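Local coordinates for Ketoacyl_synth_N domain-containing protein (Photorhabdus luminescens subsp. laumondii, PDB 6SMO) that probably acts as the chain-length factor that pairs with a ketosynthase chain to build a polyketide of set length, at residues Thr157-Gly167 against Gln355-Leu366; Leu182-Ser190 against Asn312-Ile320. All coordinates share one frame; numbering follows the deposited sequence.

Contact 1. Residues Thr157-Gly167 against Gln355-Leu366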
loop_
_atom_site.group_PDB
_atom_site.type_symbol
_atom_site.label_atom_id
_atom_site.label_comp_id
_atom_site.label_asym_id
_atom_site.label_seq_id
_atom_site.Cartn_x
_atom_site.Cartn_y
_atom_site.Cartn_z
ATOM N N THR C 157 5.657 -6.032 -3.495
ATOM C CA THR C 157 6.974 -6.713 -3.595
ATOM C C THR C 157 7.039 -7.448 -4.937
ATOM O O THR C 157 6.175 -8.316 -5.169
ATOM C CB THR C 157 7.209 -7.672 -2.421
ATOM O OG1 THR C 157 6.735 -7.058 -1.223
ATOM C CG2 THR C 157 8.666 -8.043 -2.257
ATOM N N SER C 158 8.020 -7.107 -5.778
ATOM C CA SER C 158 8.177 -7.632 -7.161
ATOM C C SER C 158 7.996 -9.154 -7.170
ATOM O O SER C 158 8.702 -9.837 -6.399
ATOM C CB SER C 158 9.505 -7.233 -7.752
ATOM O OG SER C 158 9.471 -5.888 -8.201
ATOM N N ASP C 159 7.046 -9.641 -7.980
ATOM C CA ASP C 159 6.818 -11.076 -8.311
ATOM C C ASP C 159 6.040 -11.775 -7.185
ATOM O O ASP C 159 5.035 -12.440 -7.508
ATOM C CB ASP C 159 8.133 -11.787 -8.651
ATOM C CG ASP C 159 8.883 -11.146 -9.809
ATOM O OD1 ASP C 159 8.268 -10.970 -10.879
ATOM O OD2 ASP C 159 10.072 -10.814 -9.630
ATOM N N VAL C 160 6.465 -11.626 -5.923
ATOM C CA VAL C 160 5.942 -12.412 -4.761
ATOM C C VAL C 160 4.991 -11.556 -3.908
ATOM O O VAL C 160 4.856 -11.863 -2.707
ATOM C CB VAL C 160 7.091 -12.991 -3.910
ATOM C CG1 VAL C 160 7.925 -13.989 -4.698
ATOM C CG2 VAL C 160 7.982 -11.911 -3.307
ATOM N N ALA C 161 4.328 -10.554 -4.498
ATOM C CA ALA C 161 3.377 -9.651 -3.801
ATOM C C ALA C 161 2.153 -10.447 -3.330
ATOM O O ALA C 161 1.834 -10.388 -2.126
ATOM C CB ALA C 161 2.970 -8.513 -4.707
ATOM N N GLY C 162 1.497 -11.156 -4.254
ATOM C CA GLY C 162 0.287 -11.958 -3.989
ATOM C C GLY C 162 0.583 -13.175 -3.129
ATOM O O GLY C 162 -0.315 -13.591 -2.372
ATOM N N MET C 163 1.793 -13.730 -3.241
ATOM C CA MET C 163 2.249 -14.921 -2.474
ATOM C C MET C 163 2.346 -14.557 -0.986
ATOM O O MET C 163 1.994 -15.408 -0.146
ATOM C CB MET C 163 3.612 -15.414 -2.973
ATOM C CG MET C 163 3.841 -16.895 -2.745
ATOM S SD MET C 163 2.914 -17.927 -3.912
ATOM C CE MET C 163 3.408 -19.561 -3.366
ATOM N N GLN C 164 2.803 -13.337 -0.683
ATOM C CA GLN C 164 2.883 -12.784 0.697
ATOM C C GLN C 164 1.470 -12.443 1.193
ATOM O O GLN C 164 1.199 -12.676 2.388
ATOM C CB GLN C 164 3.798 -11.556 0.734
ATOM C CG GLN C 164 5.277 -11.899 0.615
ATOM C CD GLN C 164 6.175 -10.686 0.639
ATOM O OE1 GLN C 164 5.758 -9.569 0.337
ATOM N NE2 GLN C 164 7.430 -10.899 0.996
ATOM N N ALA C 165 0.612 -11.925 0.307
ATOM C CA ALA C 165 -0.771 -11.481 0.609
ATOM C C ALA C 165 -1.573 -12.629 1.238
ATOM O O ALA C 165 -2.258 -12.375 2.247
ATOM C CB ALA C 165 -1.438 -10.961 -0.641
ATOM N N ILE C 166 -1.482 -13.839 0.675
ATOM C CA ILE C 166 -2.213 -15.052 1.161
ATOM C C ILE C 166 -1.619 -15.477 2.511
ATOM O O ILE C 166 -2.402 -15.788 3.430
ATOM C CB ILE C 166 -2.160 -16.203 0.133
ATOM C CG1 ILE C 166 -2.718 -15.792 -1.234
ATOM C CG2 ILE C 166 -2.875 -17.436 0.670
ATOM C CD1 ILE C 166 -2.280 -16.690 -2.367
ATOM N N GLY C 167 -0.285 -15.494 2.610
ATOM C CA GLY C 167 0.468 -15.972 3.786
ATOM C C GLY C 167 0.184 -15.157 5.037
ATOM O O GLY C 167 -0.021 -15.772 6.102
ATOM N N GLN C 355 5.737 -22.949 -4.923
ATOM C CA GLN C 355 6.928 -22.085 -4.704
ATOM C C GLN C 355 6.954 -20.978 -5.762
ATOM O O GLN C 355 6.617 -21.260 -6.930
ATOM C CB GLN C 355 8.217 -22.906 -4.762
ATOM C CG GLN C 355 9.429 -22.165 -4.210
ATOM C CD GLN C 355 10.700 -22.970 -4.308
ATOM O OE1 GLN C 355 11.365 -23.239 -3.309
ATOM N NE2 GLN C 355 11.052 -23.364 -5.521
ATOM N N ARG C 356 7.334 -19.766 -5.346
ATOM C CA ARG C 356 7.625 -18.607 -6.231
ATOM C C ARG C 356 8.830 -17.849 -5.667
ATOM O O ARG C 356 9.054 -17.922 -4.444
ATOM C CB ARG C 356 6.411 -17.679 -6.339
ATOM C CG ARG C 356 5.451 -18.030 -7.468
ATOM C CD ARG C 356 5.128 -16.818 -8.319
ATOM N NE ARG C 356 6.289 -16.374 -9.082
ATOM C CZ ARG C 356 6.380 -15.224 -9.747
ATOM N NH1 ARG C 356 7.489 -14.933 -10.407
ATOM N NH2 ARG C 356 5.375 -14.364 -9.749
ATOM N N PHE C 357 9.577 -17.156 -6.528
ATOM C CA PHE C 357 10.688 -16.256 -6.122
ATOM C C PHE C 357 10.881 -15.149 -7.163
ATOM O O PHE C 357 10.478 -15.321 -8.331
ATOM C CB PHE C 357 11.972 -17.046 -5.853
ATOM C CG PHE C 357 12.287 -18.178 -6.798
ATOM C CD1 PHE C 357 12.899 -17.936 -8.018
ATOM C CD2 PHE C 357 12.031 -19.493 -6.439
ATOM C CE1 PHE C 357 13.215 -18.981 -8.873
ATOM C CE2 PHE C 357 12.347 -20.537 -7.295
ATOM C CZ PHE C 357 12.938 -20.278 -8.510
ATOM N N SER C 358 11.482 -14.041 -6.723
ATOM C CA SER C 358 11.624 -12.768 -7.476
ATOM C C SER C 358 12.994 -12.703 -8.159
ATOM O O SER C 358 13.815 -13.616 -7.939
ATOM C CB SER C 358 11.423 -11.589 -6.562
ATOM O OG SER C 358 12.522 -11.449 -5.674
ATOM N N ASN C 359 13.218 -11.647 -8.946
ATOM C CA ASN C 359 14.493 -11.362 -9.654
ATOM C C ASN C 359 15.560 -10.947 -8.633
ATOM O O ASN C 359 16.718 -11.382 -8.784
ATOM C CB ASN C 359 14.305 -10.282 -10.723
ATOM C CG ASN C 359 15.488 -10.164 -11.660
ATOM O OD1 ASN C 359 15.668 -10.994 -12.547
ATOM N ND2 ASN C 359 16.292 -9.129 -11.478
ATOM N N GLN C 360 15.178 -10.141 -7.635
ATOM C CA GLN C 360 16.094 -9.565 -6.610
ATOM C C GLN C 360 16.559 -10.661 -5.641
ATOM O O GLN C 360 17.652 -10.497 -5.059
ATOM C CB GLN C 360 15.413 -8.413 -5.869
ATOM C CG GLN C 360 15.211 -7.173 -6.731
ATOM C CD GLN C 360 16.512 -6.485 -7.062
ATOM O OE1 GLN C 360 16.932 -6.434 -8.216
ATOM N NE2 GLN C 360 17.171 -5.958 -6.043
ATOM N N GLY C 361 15.759 -11.720 -5.462
ATOM C CA GLY C 361 16.174 -12.963 -4.780
ATOM C C GLY C 361 15.310 -13.324 -3.582
ATOM O O GLY C 361 15.885 -13.763 -2.567
ATOM N N HIS C 362 13.985 -13.180 -3.688
ATOM C CA HIS C 362 13.005 -13.652 -2.670
ATOM C C HIS C 362 12.917 -15.181 -2.725
ATOM O O HIS C 362 13.384 -15.760 -3.718
ATOM C CB HIS C 362 11.622 -13.016 -2.882
ATOM C CG HIS C 362 11.500 -11.630 -2.346
ATOM N ND1 HIS C 362 11.888 -10.521 -3.072
ATOM C CD2 HIS C 362 11.029 -11.168 -1.169
ATOM C CE1 HIS C 362 11.667 -9.435 -2.361
ATOM N NE2 HIS C 362 11.141 -9.805 -1.189
ATOM N N VAL C 363 12.363 -15.800 -1.678
ATOM C CA VAL C 363 11.964 -17.239 -1.648
ATOM C C VAL C 363 10.655 -17.343 -0.856
ATOM O O VAL C 363 10.709 -17.251 0.387
ATOM C CB VAL C 363 13.058 -18.146 -1.047
ATOM C CG1 VAL C 363 12.576 -19.581 -0.887
ATOM C CG2 VAL C 363 14.342 -18.110 -1.860
ATOM N N CYS C 364 9.532 -17.515 -1.558
ATOM C CA CYS C 364 8.166 -17.620 -0.982
ATOM C C CYS C 364 7.539 -18.957 -1.388
ATOM O O CYS C 364 7.750 -19.385 -2.539
ATOM C CB CYS C 364 7.295 -16.459 -1.441
ATOM S SG CYS C 364 7.931 -14.841 -0.926
ATOM N N ALA C 365 6.803 -19.591 -0.473
ATOM C CA ALA C 365 6.111 -20.881 -0.703
ATOM C C ALA C 365 4.891 -21.003 0.218
ATOM O O ALA C 365 4.968 -20.546 1.376
ATOM C CB ALA C 365 7.071 -22.027 -0.499
ATOM N N LEU C 366 3.813 -21.603 -0.299
ATOM C CA LEU C 366 2.550 -21.891 0.432
ATOM C C LEU C 366 2.295 -23.402 0.416
ATOM O O LEU C 366 2.640 -24.048 -0.596
ATOM C CB LEU C 366 1.399 -21.131 -0.237
ATOM C CG LEU C 366 1.346 -19.631 0.050
ATOM C CD1 LEU C 366 0.500 -18.910 -0.988
ATOM C CD2 LEU C 366 0.815 -19.363 1.450
#

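Contact 2. Residues Leu182-Ser190 against Asn312-Ile320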
loop_
_atom_site.group_PDB
_atom_site.type_symbol
_atom_site.label_atom_id
_atom_site.label_comp_id
_atom_site.label_asym_id
_atom_site.label_seq_id
_atom_site.Cartn_x
_atom_site.Cartn_y
_atom_site.Cartn_z
ATOM N N LEU C 182 -10.372 -11.986 2.420
ATOM C CA LEU C 182 -10.357 -11.994 0.933
ATOM C C LEU C 182 -8.928 -11.694 0.466
ATOM O O LEU C 182 -8.630 -10.518 0.181
ATOM C CB LEU C 182 -11.353 -10.957 0.395
ATOM C CG LEU C 182 -12.823 -11.377 0.385
ATOM C CD1 LEU C 182 -13.057 -12.534 -0.574
ATOM C CD2 LEU C 182 -13.313 -11.733 1.782
ATOM N N CYS C 183 -8.079 -12.726 0.419
ATOM C CA CYS C 183 -6.654 -12.645 0.000
ATOM C C CYS C 183 -6.528 -13.024 -1.480
ATOM O O CYS C 183 -7.269 -13.923 -1.924
ATOM C CB CYS C 183 -5.774 -13.552 0.852
ATOM S SG CYS C 183 -6.099 -15.315 0.596
ATOM N N GLY C 184 -5.622 -12.364 -2.206
ATOM C CA GLY C 184 -5.365 -12.628 -3.634
ATOM C C GLY C 184 -4.508 -11.551 -4.272
ATOM O O GLY C 184 -3.799 -10.837 -3.532
ATOM N N ALA C 185 -4.577 -11.436 -5.601
ATOM C CA ALA C 185 -3.767 -10.506 -6.421
ATOM C C ALA C 185 -4.497 -10.179 -7.729
ATOM O O ALA C 185 -5.456 -10.898 -8.076
ATOM C CB ALA C 185 -2.413 -11.116 -6.684
ATOM N N SER C 186 -4.047 -9.128 -8.418
ATOM C CA SER C 186 -4.580 -8.665 -9.726
ATOM C C SER C 186 -3.519 -7.831 -10.454
ATOM O O SER C 186 -2.742 -7.137 -9.769
ATOM C CB SER C 186 -5.856 -7.886 -9.542
ATOM O OG SER C 186 -6.389 -7.490 -10.796
ATOM N N GLU C 187 -3.545 -7.870 -11.786
ATOM C CA GLU C 187 -2.597 -7.108 -12.633
ATOM C C GLU C 187 -3.244 -6.765 -13.979
ATOM O O GLU C 187 -3.979 -7.589 -14.518
ATOM C CB GLU C 187 -1.368 -7.958 -12.954
ATOM C CG GLU C 187 -0.423 -8.189 -11.793
ATOM C CD GLU C 187 0.379 -6.995 -11.319
ATOM O OE1 GLU C 187 1.021 -7.107 -10.282
ATOM O OE2 GLU C 187 0.349 -5.964 -11.986
ATOM N N HIS C 188 -2.965 -5.560 -14.470
ATOM C CA HIS C 188 -3.321 -5.068 -15.829
ATOM C C HIS C 188 -2.040 -4.601 -16.531
ATOM O O HIS C 188 -1.450 -3.602 -16.070
ATOM C CB HIS C 188 -4.372 -3.955 -15.742
ATOM C CG HIS C 188 -4.786 -3.424 -17.075
ATOM N ND1 HIS C 188 -5.712 -4.070 -17.871
ATOM C CD2 HIS C 188 -4.403 -2.322 -17.755
ATOM C CE1 HIS C 188 -5.885 -3.385 -18.984
ATOM N NE2 HIS C 188 -5.093 -2.308 -18.937
ATOM N N LEU C 189 -1.632 -5.300 -17.597
ATOM C CA LEU C 189 -0.328 -5.101 -18.290
ATOM C C LEU C 189 -0.546 -4.615 -19.731
ATOM O O LEU C 189 0.456 -4.522 -20.467
ATOM C CB LEU C 189 0.441 -6.427 -18.283
ATOM C CG LEU C 189 0.589 -7.115 -16.925
ATOM C CD1 LEU C 189 1.231 -8.483 -17.083
ATOM C CD2 LEU C 189 1.393 -6.260 -15.958
ATOM N N SER C 190 -1.790 -4.306 -20.117
ATOM C CA SER C 190 -2.187 -3.999 -21.519
ATOM C C SER C 190 -2.053 -2.500 -21.826
ATOM O O SER C 190 -2.235 -2.133 -23.004
ATOM C CB SER C 190 -3.584 -4.488 -21.805
ATOM O OG SER C 190 -3.635 -5.906 -21.776
ATOM N N ASN C 312 3.800 -15.432 -17.213
ATOM C CA ASN C 312 4.237 -14.633 -16.047
ATOM C C ASN C 312 3.153 -13.591 -15.778
ATOM O O ASN C 312 2.890 -12.784 -16.664
ATOM C CB ASN C 312 5.600 -13.994 -16.300
ATOM C CG ASN C 312 6.209 -13.382 -15.062
ATOM O OD1 ASN C 312 5.765 -13.646 -13.957
ATOM N ND2 ASN C 312 7.228 -12.570 -15.238
ATOM N N GLN C 313 2.532 -13.646 -14.603
ATOM C CA GLN C 313 1.468 -12.677 -14.244
ATOM C C GLN C 313 1.929 -11.810 -13.072
ATOM O O GLN C 313 1.089 -11.077 -12.545
ATOM C CB GLN C 313 0.189 -13.424 -13.880
ATOM C CG GLN C 313 -0.198 -14.496 -14.884
ATOM C CD GLN C 313 -1.484 -15.171 -14.492
ATOM O OE1 GLN C 313 -1.504 -16.328 -14.086
ATOM N NE2 GLN C 313 -2.573 -14.439 -14.599
ATOM N N PHE C 314 3.208 -11.906 -12.695
ATOM C CA PHE C 314 3.757 -11.152 -11.537
ATOM C C PHE C 314 3.024 -11.563 -10.260
ATOM O O PHE C 314 3.090 -12.736 -9.912
ATOM C CB PHE C 314 3.868 -9.654 -11.816
ATOM C CG PHE C 314 4.691 -9.366 -13.040
ATOM C CD1 PHE C 314 6.065 -9.272 -12.957
ATOM C CD2 PHE C 314 4.093 -9.256 -14.280
ATOM C CE1 PHE C 314 6.825 -9.041 -14.089
ATOM C CE2 PHE C 314 4.851 -9.022 -15.411
ATOM C CZ PHE C 314 6.214 -8.914 -15.310
ATOM N N SER C 315 2.349 -10.621 -9.607
ATOM C CA SER C 315 1.661 -10.881 -8.318
ATOM C C SER C 315 0.594 -11.975 -8.445
ATOM O O SER C 315 0.368 -12.678 -7.464
ATOM C CB SER C 315 1.128 -9.622 -7.698
ATOM O OG SER C 315 0.072 -9.085 -8.467
ATOM N N VAL C 316 -0.111 -12.036 -9.568
ATOM C CA VAL C 316 -1.145 -13.088 -9.780
ATOM C C VAL C 316 -0.471 -14.465 -9.819
ATOM O O VAL C 316 -1.095 -15.435 -9.375
ATOM C CB VAL C 316 -2.016 -12.802 -11.017
ATOM C CG1 VAL C 316 -3.204 -13.740 -11.097
ATOM C CG2 VAL C 316 -2.492 -11.364 -11.026
ATOM N N SER C 317 0.722 -14.557 -10.408
ATOM C CA SER C 317 1.468 -15.840 -10.453
ATOM C C SER C 317 1.723 -16.327 -9.025
ATOM O O SER C 317 2.178 -15.539 -8.195
ATOM C CB SER C 317 2.743 -15.701 -11.213
ATOM O OG SER C 317 2.475 -15.537 -12.587
ATOM N N GLY C 318 1.500 -17.612 -8.784
ATOM C CA GLY C 318 1.617 -18.167 -7.422
ATOM C C GLY C 318 0.276 -18.170 -6.707
ATOM O O GLY C 318 -0.008 -19.153 -5.996
ATOM N N VAL C 319 -0.519 -17.109 -6.889
ATOM C CA VAL C 319 -1.894 -16.969 -6.322
ATOM C C VAL C 319 -2.857 -17.829 -7.151
ATOM O O VAL C 319 -3.618 -18.607 -6.543
ATOM C CB VAL C 319 -2.347 -15.495 -6.273
ATOM C CG1 VAL C 319 -3.780 -15.355 -5.778
ATOM C CG2 VAL C 319 -1.410 -14.644 -5.430
ATOM N N ILE C 320 -2.795 -17.707 -8.480
ATOM C CA ILE C 320 -3.663 -18.487 -9.412
ATOM C C ILE C 320 -3.327 -19.971 -9.262
ATOM O O ILE C 320 -4.233 -20.790 -9.398
ATOM C CB ILE C 320 -3.548 -17.980 -10.862
ATOM C CG1 ILE C 320 -4.562 -18.662 -11.782
ATOM C CG2 ILE C 320 -2.131 -18.114 -11.390
ATOM C CD1 ILE C 320 -4.961 -17.833 -12.970
#

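Contact 1. Residues Thr157-Gly167 against Gln355-Leu366
Val160, at the N-cap of helix 161-175, and Met163 in its first turn lie against the hairpin formed by strands 351-356 and 362-369. This is helix-on-sheet packing of the thiolase fold, in which a buried helix of the N-terminal half rests on the sheet of the C-terminal half. The short axes of helix 161-167 and strand 362-366 run 8.5 Å apart at 47°. Val160 puts CG2 over one face of the His362 ring, a CH-pi contact 4.0 Å from the centroid and displaced toward the rim, while Thr157 meets the same ring through CG2, the two side chains crossing at about a right angle. The ring is held at its edge by Ser358 OG, 2.8 Å from His362 ND1 and in plane, and His362 NE2 is hydrogen-bonded to Val184 O of the PKS_KS domain-containing chain, bringing this corner to the subunit interface. The same valine has CB 3.6 Å from Cys364 SG. With CG anti to the backbone N (chi1 -153°), Met163 brings CG to Cys364 CB at 3.7 Å; the bend at chi2 (75°) then sends SD and CE along Leu366, the side chains sliding past each other in opposite directions. Ile166 CD1 approaches Leu366 CD1 at 3.8 Å. Before the helix, Asp159 has positive phi and takes the elbow position that probably corresponds to the cysteine of active ketosynthases, a cysteine that chain-length factors lack. Its carboxylate crosses the Arg356 guanidinium with their planes far from parallel; Asp159 OD1 stays beyond salt-bridge range of Arg356 NH1, and Arg356 NE pairs instead with Asp280. Asp159 OD2 accepts a weak, bent hydrogen bond of 3.3 Å from the backbone N of Asn359.

Contact 2. Residues Leu182-Ser190 against Asn312-Ile320
Ser315 and Glu187 meet between strand 180-187 and the loop leading into helix 319-329, with Ser315 OG 2.8 Å from Glu187 OE1. The serine hydroxyl also lies within reach of Gly101 O, so its proton is not assigned to one acceptor. Cys103 N donates to Glu187 OE1 as well, giving that buried oxygen a further polar partner. In Glu187, chi1 (-72°) sets CG 3.3 Å from Gln313 O, and the bend at chi2 (-70°) turns the carboxylate so that OE1 reaches Ser315 OG. Beside this polar pair the packing is apolar. Ala185 CB rests against the carbonyl of Ser315, Val316 lays CG2 along the strand at 3.7 Å from Ser186 CA, and Val319 straddles the next step, its CG1 3.8 Å from Gly184 CA and its CG2 against Ala185 CB. At the other end Leu189 CD1 comes to the edge of the Phe314 ring, near its plane, 4.0 Å from CE2.

In the second shell, Gln313 N donates to Ser317 OG at 2.8 Å, closing the turn that presents Phe314 and Ser315. Asn312 ND2 lies above one face of the Phe314 ring, Phe104 meets it edge-to-face, and Tyr162 of the PKS_KS domain-containing chain packs on the same residue. Ser315 and Val319 in turn touch helix 161-175. A strand of the N-terminal sheet meeting the loop before a buried C-terminal helix is characteristic of the thiolase fold; in ketosynthase relatives the equivalent loop carries a catalytic histidine, probably not retained here.

How the contacts relate
From the N terminus the chain first passes Thr157-Gly167, at the start of helix 161-175, and then directly enters strand 180-187, which carries Leu182-Ser190. After a long excursion it returns at Asn312-Ile320, closing the inner loop of contact 2, and continues through helix 319-329 to the hairpin at Gln355-Leu366, which closes the outer loop of contact 1. Contact 2 is thus nested within contact 1, and their centres lie about 11 Å apart. They meet directly: Gly162 packs on Val319, and Arg356 and Asp159 reach Phe314. Together they join both central helices of the thiolase fold to strands of its N-terminal and C-terminal halves.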